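Sugar-binding transcriptional regulator, LacI family (Enterococcus faecalis, PDB 3CS3) probably acts as a sugar-responsive DNA-binding transcription regulator, here represented by its effector-binding C-terminal part, whose two lobes resemble periplasmic binding proteins. Local coordinates at residues Y14-Y18 / L64-F68; H81-V85 / K242-M247; N102-T107 / E135-S140; G204-I210 / E265-S269. The contacts are given in a common frame with arbitrary orientation. Where two conformers were deposited one is given. Numbering follows the deposited sequence.

Contact 1: Y14-Y18 / L64-F68; sequences YLADY and LDWTF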
loop_
_atom_site.group_PDB
_atom_site.type_symbol
_atom_site.label_atom_id
_atom_site.label_comp_id
_atom_site.label_asym_id
_atom_site.label_seq_id
_atom_site.Cartn_x
_atom_site.Cartn_y
_atom_site.Cartn_z
ATOM N N TYR A 14 7.309 -5.212 11.097
ATOM C CA TYR A 14 8.388 -4.767 10.222
ATOM C C TYR A 14 8.194 -5.276 8.801
ATOM O O TYR A 14 8.354 -6.464 8.521
ATOM C CB TYR A 14 9.756 -5.151 10.807
ATOM C CG TYR A 14 10.060 -4.386 12.074
ATOM C CD1 TYR A 14 10.719 -3.160 12.024
ATOM C CD2 TYR A 14 9.646 -4.865 13.323
ATOM C CE1 TYR A 14 10.981 -2.440 13.177
ATOM C CE2 TYR A 14 9.898 -4.152 14.481
ATOM C CZ TYR A 14 10.571 -2.941 14.399
ATOM O OH TYR A 14 10.830 -2.221 15.540
ATOM N N LEU A 15 7.803 -4.356 7.923
ATOM C CA LEU A 15 7.518 -4.663 6.523
ATOM C C LEU A 15 8.624 -4.133 5.627
ATOM O O LEU A 15 9.398 -3.272 6.033
ATOM C CB LEU A 15 6.159 -4.100 6.102
ATOM C CG LEU A 15 4.928 -4.571 6.890
ATOM C CD1 LEU A 15 3.690 -3.953 6.289
ATOM C CD2 LEU A 15 4.793 -6.105 6.948
ATOM N N ALA A 16 8.692 -4.662 4.410
ATOM C CA ALA A 16 9.748 -4.315 3.462
ATOM C C ALA A 16 9.341 -3.217 2.478
ATOM O O ALA A 16 10.199 -2.584 1.858
ATOM C CB ALA A 16 10.185 -5.553 2.716
ATOM N N ASP A 17 8.035 -2.992 2.364
ATOM C CA ASP A 17 7.434 -2.084 1.371
ATOM C C ASP A 17 7.732 -2.379 -0.107
ATOM O O ASP A 17 8.012 -1.474 -0.898
ATOM C CB ASP A 17 7.612 -0.594 1.717
ATOM C CG ASP A 17 6.364 0.013 2.352
ATOM O OD1 ASP A 17 5.925 1.089 1.891
ATOM O OD2 ASP A 17 5.811 -0.587 3.302
ATOM N N TYR A 18 7.698 -3.665 -0.450
ATOM C CA TYR A 18 7.282 -4.063 -1.785
ATOM C C TYR A 18 5.801 -4.421 -1.701
ATOM O O TYR A 18 4.962 -3.761 -2.321
ATOM C CB TYR A 18 8.119 -5.209 -2.401
ATOM C CG TYR A 18 8.668 -6.275 -1.466
ATOM C CD1 TYR A 18 10.017 -6.282 -1.116
ATOM C CD2 TYR A 18 7.858 -7.308 -0.979
ATOM C CE1 TYR A 18 10.535 -7.265 -0.284
ATOM C CE2 TYR A 18 8.366 -8.291 -0.130
ATOM C CZ TYR A 18 9.706 -8.263 0.213
ATOM O OH TYR A 18 10.216 -9.232 1.049
ATOM N N LEU A 64 8.033 -9.263 8.313
ATOM C CA LEU A 64 7.991 -9.621 6.901
ATOM C C LEU A 64 8.881 -8.645 6.123
ATOM O O LEU A 64 8.396 -7.689 5.517
ATOM C CB LEU A 64 6.545 -9.633 6.382
ATOM C CG LEU A 64 6.176 -9.914 4.912
ATOM C CD1 LEU A 64 7.132 -10.855 4.190
ATOM C CD2 LEU A 64 4.768 -10.451 4.840
ATOM N N ASP A 65 10.188 -8.907 6.149
ATOM C CA ASP A 65 11.191 -8.028 5.555
ATOM C C ASP A 65 12.495 -8.799 5.396
ATOM O O ASP A 65 13.162 -9.085 6.385
ATOM C CB ASP A 65 11.418 -6.804 6.459
ATOM C CG ASP A 65 12.389 -5.782 5.862
ATOM O OD1 ASP A 65 12.837 -5.935 4.700
ATOM O OD2 ASP A 65 12.704 -4.807 6.576
ATOM N N TRP A 66 12.866 -9.103 4.152
ATOM C CA TRP A 66 14.069 -9.894 3.859
ATOM C C TRP A 66 15.380 -9.147 4.145
ATOM O O TRP A 66 16.429 -9.773 4.300
ATOM C CB TRP A 66 14.047 -10.411 2.411
ATOM C CG TRP A 66 14.287 -9.338 1.391
ATOM C CD1 TRP A 66 13.366 -8.473 0.891
ATOM C CD2 TRP A 66 15.534 -9.005 0.762
ATOM N NE1 TRP A 66 13.950 -7.621 -0.014
ATOM C CE2 TRP A 66 15.283 -7.921 -0.111
ATOM C CE3 TRP A 66 16.839 -9.516 0.854
ATOM C CZ2 TRP A 66 16.288 -7.339 -0.901
ATOM C CZ3 TRP A 66 17.842 -8.935 0.070
ATOM C CH2 TRP A 66 17.556 -7.858 -0.796
ATOM N N THR A 67 15.313 -7.818 4.206
ATOM C CA THR A 67 16.481 -6.992 4.528
ATOM C C THR A 67 16.734 -6.874 6.033
ATOM O O THR A 67 17.797 -6.410 6.445
ATOM C CB THR A 67 16.367 -5.569 3.945
ATOM O OG1 THR A 67 15.252 -4.891 4.533
ATOM C CG2 THR A 67 16.207 -5.612 2.439
ATOM N N PHE A 68 15.747 -7.267 6.841
ATOM C CA PHE A 68 15.904 -7.352 8.291
ATOM C C PHE A 68 16.764 -8.590 8.550
ATOM O O PHE A 68 16.320 -9.708 8.288
ATOM C CB PHE A 68 14.527 -7.488 8.956
ATOM C CG PHE A 68 14.476 -7.060 10.407
ATOM C CD1 PHE A 68 13.497 -6.176 10.837
ATOM C CD2 PHE A 68 15.374 -7.559 11.347
ATOM C CE1 PHE A 68 13.421 -5.786 12.170
ATOM C CE2 PHE A 68 15.306 -7.173 12.685
ATOM C CZ PHE A 68 14.328 -6.292 13.096
HETATM O O HOH W 1 11.494 -3.225 8.151
#
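Two neighbouring parallel strands of the mixed sheet meet at their C-terminal ends, where strands 10-15 and 60-64 run out into loops facing the cleft between the two lobes. Leu64 N donates to Tyr14 O at 2.8 Å. Leu15 CA makes a CA-H...O contact with Leu64 O at 3.3 Å. The chains stay close through Ala16 and Asp65, whose CA atoms are 4.5 Å apart, and then part; a water donates to Leu15 O (3.0 Å) and to Asp65 OD2 (2.5 Å). The other carboxylate oxygen of Asp65, OD1, holds the Asx turn: it accepts from Thr67 N at 3.1 Å and Thr67 OG1 at 2.6 Å, inside a type I beta turn that brings Phe68 back toward Tyr14. The edge of the Phe68 ring meets the face of the Tyr14 ring in a T-shaped pair, centroids 5.3 Å apart. Nearer the cleft, Tyr18 OH lies 3.2 Å from Trp66 CD1, the rings rim to rim. A glycerol, probably from the crystallisation liquor, lies beside Tyr18, consistent with a place at the effector cleft of LacI-family relatives. Leu15 and Leu64 pack against helix 23-35, while Tyr14 also touches strand 40-45 and Tyr18 meets Phe158.

Contact 2: H81-V85 / K242-M247; sequences HSIVV and KIIHLM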
loop_
_atom_site.group_PDB
_atom_site.type_symbol
_atom_site.label_atom_id
_atom_site.label_comp_id
_atom_site.label_asym_id
_atom_site.label_seq_id
_atom_site.Cartn_x
_atom_site.Cartn_y
_atom_site.Cartn_z
ATOM N N HIS A 81 12.163 -10.459 24.046
ATOM C CA HIS A 81 11.070 -10.149 23.120
ATOM C C HIS A 81 10.680 -11.350 22.270
ATOM O O HIS A 81 11.540 -12.080 21.774
ATOM C CB HIS A 81 11.431 -8.982 22.207
ATOM C CG HIS A 81 11.674 -7.697 22.930
ATOM N ND1 HIS A 81 12.931 -7.296 23.332
ATOM C CD2 HIS A 81 10.825 -6.714 23.310
ATOM C CE1 HIS A 81 12.844 -6.123 23.932
ATOM N NE2 HIS A 81 11.577 -5.748 23.934
ATOM N N SER A 82 9.374 -11.539 22.104
ATOM C CA SER A 82 8.839 -12.612 21.273
ATOM C C SER A 82 8.723 -12.162 19.826
ATOM O O SER A 82 8.345 -11.025 19.561
ATOM C CB SER A 82 7.476 -13.042 21.797
ATOM O OG SER A 82 7.628 -13.717 23.026
ATOM N N ILE A 83 9.049 -13.052 18.889
ATOM C CA ILE A 83 9.023 -12.712 17.462
ATOM C C ILE A 83 8.310 -13.767 16.606
ATOM O O ILE A 83 8.532 -14.959 16.768
ATOM C CB ILE A 83 10.460 -12.446 16.909
ATOM C CG1 ILE A 83 11.122 -11.281 17.651
ATOM C CG2 ILE A 83 10.417 -12.099 15.426
ATOM C CD1 ILE A 83 12.609 -11.356 17.694
ATOM N N VAL A 84 7.440 -13.317 15.707
ATOM C CA VAL A 84 6.905 -14.182 14.657
ATOM C C VAL A 84 7.464 -13.750 13.293
ATOM O O VAL A 84 7.339 -12.595 12.895
ATOM C CB VAL A 84 5.356 -14.218 14.663
ATOM C CG1 VAL A 84 4.830 -15.035 13.503
ATOM C CG2 VAL A 84 4.858 -14.826 15.966
ATOM N N VAL A 85 8.124 -14.679 12.609
ATOM C CA VAL A 85 8.639 -14.420 11.272
ATOM C C VAL A 85 7.688 -14.955 10.208
ATOM O O VAL A 85 7.106 -16.035 10.352
ATOM C CB VAL A 85 10.084 -14.964 11.060
ATOM C CG1 VAL A 85 11.091 -14.102 11.807
ATOM C CG2 VAL A 85 10.201 -16.412 11.486
ATOM N N LYS A 242 -0.386 -16.043 17.158
ATOM C CA LYS A 242 0.866 -16.719 17.447
ATOM C C LYS A 242 1.782 -15.883 18.318
ATOM O O LYS A 242 2.475 -16.428 19.159
ATOM C CB LYS A 242 1.593 -17.074 16.151
ATOM C CG LYS A 242 2.292 -18.419 16.181
ATOM C CD LYS A 242 1.608 -19.430 15.274
ATOM C CE LYS A 242 0.250 -19.873 15.797
ATOM N NZ LYS A 242 -0.086 -21.249 15.374
ATOM N N ILE A 243 1.794 -14.567 18.103
ATOM C CA ILE A 243 2.640 -13.665 18.887
ATOM C C ILE A 243 2.112 -13.498 20.324
ATOM O O ILE A 243 2.897 -13.449 21.271
ATOM C CB ILE A 243 2.924 -12.295 18.141
ATOM C CG1 ILE A 243 4.021 -11.497 18.831
ATOM C CG2 ILE A 243 1.692 -11.430 17.986
ATOM C CD1 ILE A 243 5.377 -11.901 18.423
ATOM N N ILE A 244 0.788 -13.459 20.478
ATOM C CA ILE A 244 0.166 -13.431 21.800
ATOM C C ILE A 244 0.492 -14.710 22.568
ATOM O O ILE A 244 1.074 -14.642 23.647
ATOM C CB ILE A 244 -1.370 -13.217 21.723
ATOM C CG1 ILE A 244 -1.711 -11.851 21.095
ATOM C CG2 ILE A 244 -2.027 -13.381 23.102
ATOM C CD1 ILE A 244 -1.015 -10.644 21.724
ATOM N N HIS A 245 0.151 -15.861 21.985
ATOM C CA HIS A 245 0.393 -17.172 22.596
ATOM C C HIS A 245 1.861 -17.382 22.949
ATOM O O HIS A 245 2.169 -17.885 24.023
ATOM C CB HIS A 245 -0.096 -18.302 21.681
ATOM C CG HIS A 245 -1.581 -18.507 21.702
ATOM N ND1 HIS A 245 -2.483 -17.467 21.610
ATOM C CD2 HIS A 245 -2.322 -19.636 21.781
ATOM C CE1 HIS A 245 -3.713 -17.945 21.648
ATOM N NE2 HIS A 245 -3.644 -19.260 21.750
ATOM N N LEU A 246 2.754 -16.959 22.058
ATOM C CA LEU A 246 4.196 -17.113 22.250
ATOM C C LEU A 246 4.731 -16.279 23.415
ATOM O O LEU A 246 5.571 -16.755 24.186
ATOM C CB LEU A 246 4.951 -16.790 20.950
ATOM C CG LEU A 246 6.476 -16.748 20.887
ATOM C CD1 LEU A 246 7.085 -18.104 21.187
ATOM C CD2 LEU A 246 6.903 -16.259 19.524
ATOM N N MET A 247 4.234 -15.051 23.555
ATOM C CA MET A 247 4.717 -14.167 24.612
ATOM C C MET A 247 4.057 -14.443 25.962
ATOM O O MET A 247 4.527 -13.966 26.996
ATOM C CB MET A 247 4.646 -12.689 24.195
ATOM C CG MET A 247 3.385 -11.911 24.536
ATOM S SD MET A 247 3.352 -10.300 23.693
ATOM C CE MET A 247 5.089 -10.037 23.357
#
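Apolar contacts dominate where strand 82-85 packs on the last turns of helix 232-247, the axes 8.0 Å apart and running roughly antiparallel at 147°. Ile243 inserts its CD1 against the strand, 3.9 Å from Val84 CG2 and 3.3 Å from the backbone oxygen Ser82 O. Leu246 CD2 approaches Val84 CG2 at 4.3 Å and Ile83 O at 3.5 Å, so it covers backbone as well as side chain.

Polar groups at this interface find partners beyond it. Ser82 OG fits against the helix, 3.3 Å from Met247 CA, but hydrogen-bonds to Asn94; Lys242 packs its CB 4.0 Å from Val84 CG2 and carries its amino group off to a salt bridge with Glu255.

This is the helix-on-sheet layering of an alpha/beta lobe. Ser82 and Val84 look toward helix 232-247, whereas Ile83 points away and packs on helix 70-78. Within the sheet, strand 82-85 is bonded to strands 60-64 and 95-100, and Ile243 and Leu246 extend the contact to Ile62 and Arg96 on them.

Contact 3: N102-T107 / E135-S140; sequences NRGGAT and ERLAVS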
loop_
_atom_site.group_PDB
_atom_site.type_symbol
_atom_site.label_atom_id
_atom_site.label_comp_id
_atom_site.label_asym_id
_atom_site.label_seq_id
_atom_site.Cartn_x
_atom_site.Cartn_y
_atom_site.Cartn_z
ATOM N N ASN A 102 5.102 -21.955 -0.118
ATOM C CA ASN A 102 5.791 -21.587 -1.352
ATOM C C ASN A 102 5.974 -22.766 -2.298
ATOM O O ASN A 102 5.905 -22.608 -3.515
ATOM C CB ASN A 102 7.154 -20.974 -1.037
ATOM C CG ASN A 102 7.051 -19.639 -0.333
ATOM O OD1 ASN A 102 6.362 -18.728 -0.795
ATOM N ND2 ASN A 102 7.749 -19.513 0.788
ATOM N N ARG A 103 6.201 -23.944 -1.723
ATOM C CA ARG A 103 6.374 -25.176 -2.489
ATOM C C ARG A 103 5.089 -25.614 -3.184
ATOM O O ARG A 103 5.117 -25.974 -4.353
ATOM C CB ARG A 103 6.966 -26.277 -1.602
ATOM C CG ARG A 103 8.362 -25.892 -1.112
ATOM C CD ARG A 103 9.066 -26.977 -0.331
ATOM N NE ARG A 103 10.488 -26.662 -0.187
ATOM C CZ ARG A 103 11.476 -27.330 -0.776
ATOM N NH1 ARG A 103 11.213 -28.381 -1.544
ATOM N NH2 ARG A 103 12.733 -26.953 -0.583
ATOM N N GLY A 104 3.967 -25.543 -2.483
ATOM C CA GLY A 104 2.673 -25.846 -3.085
ATOM C C GLY A 104 2.209 -24.796 -4.077
ATOM O O GLY A 104 1.574 -25.128 -5.075
ATOM N N GLY A 105 2.526 -23.531 -3.797
ATOM C CA GLY A 105 2.178 -22.428 -4.684
ATOM C C GLY A 105 2.945 -22.449 -5.992
ATOM O O GLY A 105 2.359 -22.292 -7.061
ATOM N N ALA A 106 4.258 -22.642 -5.906
ATOM C CA ALA A 106 5.096 -22.722 -7.095
ATOM C C ALA A 106 4.807 -23.979 -7.915
ATOM O O ALA A 106 4.867 -23.928 -9.137
ATOM C CB ALA A 106 6.571 -22.637 -6.732
ATOM N N THR A 107 4.476 -25.086 -7.242
ATOM C CA THR A 107 4.077 -26.332 -7.914
ATOM C C THR A 107 2.793 -26.140 -8.713
ATOM O O THR A 107 2.700 -26.581 -9.854
ATOM C CB THR A 107 3.889 -27.505 -6.914
ATOM O OG1 THR A 107 5.136 -27.796 -6.280
ATOM C CG2 THR A 107 3.400 -28.769 -7.606
ATOM N N GLU A 135 12.622 -20.974 -2.017
ATOM C CA GLU A 135 11.683 -22.093 -2.012
ATOM C C GLU A 135 10.926 -22.205 -3.323
ATOM O O GLU A 135 10.742 -23.308 -3.834
ATOM C CB GLU A 135 10.672 -21.930 -0.879
ATOM C CG GLU A 135 11.263 -22.060 0.489
ATOM C CD GLU A 135 11.442 -23.499 0.907
ATOM O OE1 GLU A 135 10.418 -24.184 1.132
ATOM O OE2 GLU A 135 12.606 -23.937 1.021
ATOM N N ARG A 136 10.481 -21.058 -3.846
ATOM C CA ARG A 136 9.746 -20.998 -5.104
ATOM C C ARG A 136 10.628 -21.438 -6.265
ATOM O O ARG A 136 10.174 -22.157 -7.147
ATOM C CB ARG A 136 9.189 -19.593 -5.354
ATOM C CG ARG A 136 7.852 -19.322 -4.683
ATOM C CD ARG A 136 7.525 -17.829 -4.626
ATOM N NE ARG A 136 6.753 -17.521 -3.422
ATOM C CZ ARG A 136 6.333 -16.311 -3.062
ATOM N NH1 ARG A 136 6.591 -15.246 -3.815
ATOM N NH2 ARG A 136 5.646 -16.170 -1.941
ATOM N N LEU A 137 11.893 -21.024 -6.228
ATOM C CA LEU A 137 12.883 -21.410 -7.226
ATOM C C LEU A 137 13.238 -22.895 -7.165
ATOM O O LEU A 137 13.299 -23.550 -8.199
ATOM C CB LEU A 137 14.144 -20.557 -7.087
ATOM C CG LEU A 137 15.048 -20.438 -8.306
ATOM C CD1 LEU A 137 14.248 -20.021 -9.527
ATOM C CD2 LEU A 137 16.152 -19.437 -8.011
ATOM N N ALA A 138 13.441 -23.421 -5.958
ATOM C CA ALA A 138 13.827 -24.827 -5.764
ATOM C C ALA A 138 12.787 -25.803 -6.296
ATOM O O ALA A 138 13.127 -26.872 -6.796
ATOM C CB ALA A 138 14.103 -25.114 -4.295
ATOM N N VAL A 139 11.524 -25.418 -6.191
ATOM C CA VAL A 139 10.417 -26.254 -6.628
ATOM C C VAL A 139 10.126 -26.073 -8.125
ATOM O O VAL A 139 9.824 -27.049 -8.823
ATOM C CB VAL A 139 9.183 -26.025 -5.712
ATOM C CG1 VAL A 139 7.867 -26.220 -6.447
ATOM C CG2 VAL A 139 9.272 -26.950 -4.521
ATOM N N SER A 140 10.244 -24.831 -8.602
ATOM C CA SER A 140 10.033 -24.496 -10.012
ATOM C C SER A 140 11.050 -25.191 -10.908
ATOM O O SER A 140 10.665 -25.862 -11.861
ATOM C CB SER A 140 10.112 -22.984 -10.235
ATOM O OG SER A 140 9.122 -22.306 -9.493
HETATM O O HOH W 2 8.025 -22.673 1.834
#
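Helices 102-115 and 131-146, the first two of the C-terminal alpha/beta lobe and joined through strand 121-125, pack with axes 8.2 Å apart at a crossing angle of -49°. Glu135 opens the interface: OE1 takes a hydrogen bond from Arg103 NE at 2.8 Å in a salt bridge, and also accepts from a water that is weakly linked to Asn102 ND2. The next residue, Arg136, extends toward the interlobe cleft, where NE and NH2 both donate to Asn102 OD1 at 2.9 Å. Its guanidinium makes a cation-pi contact with Phe212 and binds a glycerol, probably from the crystallisation liquor, consistent with a place beside the effector pocket. Ala138 only brushes the end of Arg103. Val139 makes the main apolar contact, its CG1 lying 3.8 Å from Ala106 CB and 3.2 Å from Thr107 OG1; the small Ala106 side chain lets the backbones come close, with Ala106 and Arg136 CA atoms 5.3 Å apart. Ser140 ends the contact, its OG 3.8 Å from Ala106 CB while donating to Arg136 O at 2.6 Å.

Contact 4: G204-I210 / E265-S269; sequences GKDIRII and ESFPS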
loop_
_atom_site.group_PDB
_atom_site.type_symbol
_atom_site.label_atom_id
_atom_site.label_comp_id
_atom_site.label_asym_id
_atom_site.label_seq_id
_atom_site.Cartn_x
_atom_site.Cartn_y
_atom_site.Cartn_z
ATOM N N GLY A 204 -1.136 -12.365 -22.832
ATOM C CA GLY A 204 -1.948 -13.575 -22.940
ATOM C C GLY A 204 -1.714 -14.341 -24.232
ATOM O O GLY A 204 -1.856 -15.561 -24.265
ATOM N N LYS A 205 -1.356 -13.619 -25.294
ATOM C CA LYS A 205 -1.121 -14.208 -26.610
ATOM C C LYS A 205 0.378 -14.339 -26.909
ATOM O O LYS A 205 0.888 -15.451 -27.072
ATOM C CB LYS A 205 -1.823 -13.379 -27.696
ATOM C CG LYS A 205 -1.624 -13.886 -29.125
ATOM C CD LYS A 205 -1.905 -12.789 -30.141
ATOM C CE LYS A 205 -1.355 -13.138 -31.515
ATOM N NZ LYS A 205 -1.373 -11.954 -32.423
ATOM N N ASP A 206 1.069 -13.201 -26.976
ATOM C CA ASP A 206 2.493 -13.154 -27.323
ATOM C C ASP A 206 3.372 -13.389 -26.105
ATOM O O ASP A 206 4.480 -13.914 -26.218
ATOM C CB ASP A 206 2.855 -11.804 -27.951
ATOM C CG ASP A 206 1.974 -11.447 -29.137
ATOM O OD1 ASP A 206 1.536 -12.363 -29.869
ATOM O OD2 ASP A 206 1.729 -10.239 -29.340
ATOM N N ILE A 207 2.874 -12.971 -24.948
ATOM C CA ILE A 207 3.562 -13.165 -23.681
ATOM C C ILE A 207 2.566 -13.670 -22.638
ATOM O O ILE A 207 1.581 -13.002 -22.326
ATOM C CB ILE A 207 4.346 -11.883 -23.223
ATOM C CG1 ILE A 207 4.816 -12.009 -21.769
ATOM C CG2 ILE A 207 3.521 -10.606 -23.443
ATOM C CD1 ILE A 207 5.999 -11.121 -21.423
ATOM N N ARG A 208 2.818 -14.874 -22.133
ATOM C CA ARG A 208 1.929 -15.518 -21.173
ATOM C C ARG A 208 2.536 -15.476 -19.773
ATOM O O ARG A 208 3.700 -15.834 -19.587
ATOM C CB ARG A 208 1.642 -16.960 -21.593
ATOM C CG ARG A 208 1.094 -17.109 -23.002
ATOM C CD ARG A 208 0.690 -18.552 -23.292
ATOM N NE ARG A 208 1.840 -19.441 -23.469
ATOM C CZ ARG A 208 1.757 -20.729 -23.794
ATOM N NH1 ARG A 208 0.575 -21.298 -23.984
ATOM N NH2 ARG A 208 2.859 -21.452 -23.930
ATOM N N ILE A 209 1.746 -15.037 -18.794
ATOM C CA ILE A 209 2.262 -14.787 -17.447
ATOM C C ILE A 209 1.407 -15.391 -16.324
ATOM O O ILE A 209 0.183 -15.430 -16.414
ATOM C CB ILE A 209 2.552 -13.260 -17.227
ATOM C CG1 ILE A 209 3.382 -13.013 -15.961
ATOM C CG2 ILE A 209 1.268 -12.439 -17.231
ATOM C CD1 ILE A 209 4.250 -11.765 -16.030
ATOM N N ILE A 210 2.074 -15.921 -15.298
ATOM C CA ILE A 210 1.427 -16.290 -14.033
ATOM C C ILE A 210 2.180 -15.615 -12.887
ATOM O O ILE A 210 3.411 -15.658 -12.838
ATOM C CB ILE A 210 1.361 -17.825 -13.804
ATOM C CG1 ILE A 210 0.636 -18.518 -14.960
ATOM C CG2 ILE A 210 0.644 -18.150 -12.481
ATOM C CD1 ILE A 210 0.482 -20.018 -14.801
ATOM N N GLU A 265 -6.933 -14.833 -18.002
ATOM C CA GLU A 265 -6.713 -14.799 -19.448
ATOM C C GLU A 265 -5.308 -14.335 -19.848
ATOM O O GLU A 265 -4.977 -14.282 -21.040
ATOM C CB GLU A 265 -7.795 -13.961 -20.141
ATOM C CG GLU A 265 -8.990 -14.766 -20.634
ATOM C CD GLU A 265 -8.778 -15.337 -22.024
ATOM O OE1 GLU A 265 -8.847 -16.575 -22.177
ATOM O OE2 GLU A 265 -8.537 -14.549 -22.964
ATOM N N SER A 266 -4.470 -14.026 -18.854
ATOM C CA SER A 266 -3.047 -13.728 -19.091
ATOM C C SER A 266 -2.267 -15.014 -19.361
ATOM O O SER A 266 -1.178 -14.984 -19.929
ATOM C CB SER A 266 -2.424 -13.001 -17.902
ATOM O OG SER A 266 -2.231 -13.871 -16.799
ATOM N N PHE A 267 -2.826 -16.134 -18.918
ATOM C CA PHE A 267 -2.294 -17.445 -19.224
ATOM C C PHE A 267 -3.459 -18.350 -19.621
ATOM O O PHE A 267 -4.080 -18.973 -18.758
ATOM C CB PHE A 267 -1.539 -18.015 -18.018
ATOM C CG PHE A 267 -0.762 -19.265 -18.324
ATOM C CD1 PHE A 267 0.507 -19.187 -18.893
ATOM C CD2 PHE A 267 -1.292 -20.518 -18.040
ATOM C CE1 PHE A 267 1.228 -20.335 -19.181
ATOM C CE2 PHE A 267 -0.573 -21.675 -18.325
ATOM C CZ PHE A 267 0.687 -21.581 -18.892
ATOM N N PRO A 268 -3.779 -18.403 -20.931
ATOM C CA PRO A 268 -4.847 -19.282 -21.411
ATOM C C PRO A 268 -4.464 -20.747 -21.216
ATOM O O PRO A 268 -3.504 -21.228 -21.826
ATOM C CB PRO A 268 -4.962 -18.926 -22.901
ATOM C CG PRO A 268 -4.285 -17.592 -23.037
ATOM C CD PRO A 268 -3.179 -17.632 -22.035
ATOM N N SER A 269 -5.205 -21.422 -20.339
ATOM C CA SER A 269 -4.910 -22.796 -19.942
ATOM C C SER A 269 -6.174 -23.654 -19.881
ATOM O O SER A 269 -6.979 -23.659 -20.813
ATOM C CB SER A 269 -4.187 -22.819 -18.588
ATOM O OG SER A 269 -4.952 -22.181 -17.576
#
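Phe267, the most deeply engaged residue, lays its ring beside the edge strand 207-210. Ile210 CD1 sits over the ring face in a CH-pi contact, 3.9 Å from the centroid, and Arg208 CB approaches Phe267 CD1 at 3.7 Å. Gln112 and Phe113 of helix 102-115 also pack on the ring, so it fills a gap between strand and helix. Ser266 supplies the polar anchor. Its backbone O accepts from Ile209 N at 3.1 Å and its OG donates to Ile209 O at 2.9 Å, so one residue satisfies both polar groups of Ile209. In this way the C-terminal tail, without forming a regular strand, binds the outer side of the last strand of the four-stranded parallel sheet in the C-terminal lobe, whose other side is bonded to strand 179-183. Arg208 contributes its aliphatic part here, while its guanidinium forms a salt bridge with Asp180. Before the strand, Gly204 CA lies 3.4 Å from Ser266 O in a CA-H...O contact; a CB there would clash with Glu265 O.

How the contacts relate
Contacts 1 and 2 belong to the same mixed sheet of the N-terminal lobe and are both buried, whereas contacts 3 and 4 lie in the other lobe and are only partly buried. Helix 102-115 links the latter pair: its start forms contact 3, and its end receives Phe267 of contact 4. Chemistry follows position. Contact 2 relies mainly on van der Waals packing of aliphatic side chains against strand side chains and backbone; contacts 1 and 3 combine aromatic or charged groups with a bridging water, and each has a glycerol nearby. Contact 4 binds a sheet edge through one backbone and one serine side-chain hydrogen bond, beside a CH-pi contact; a backbone bond also joins contact 1.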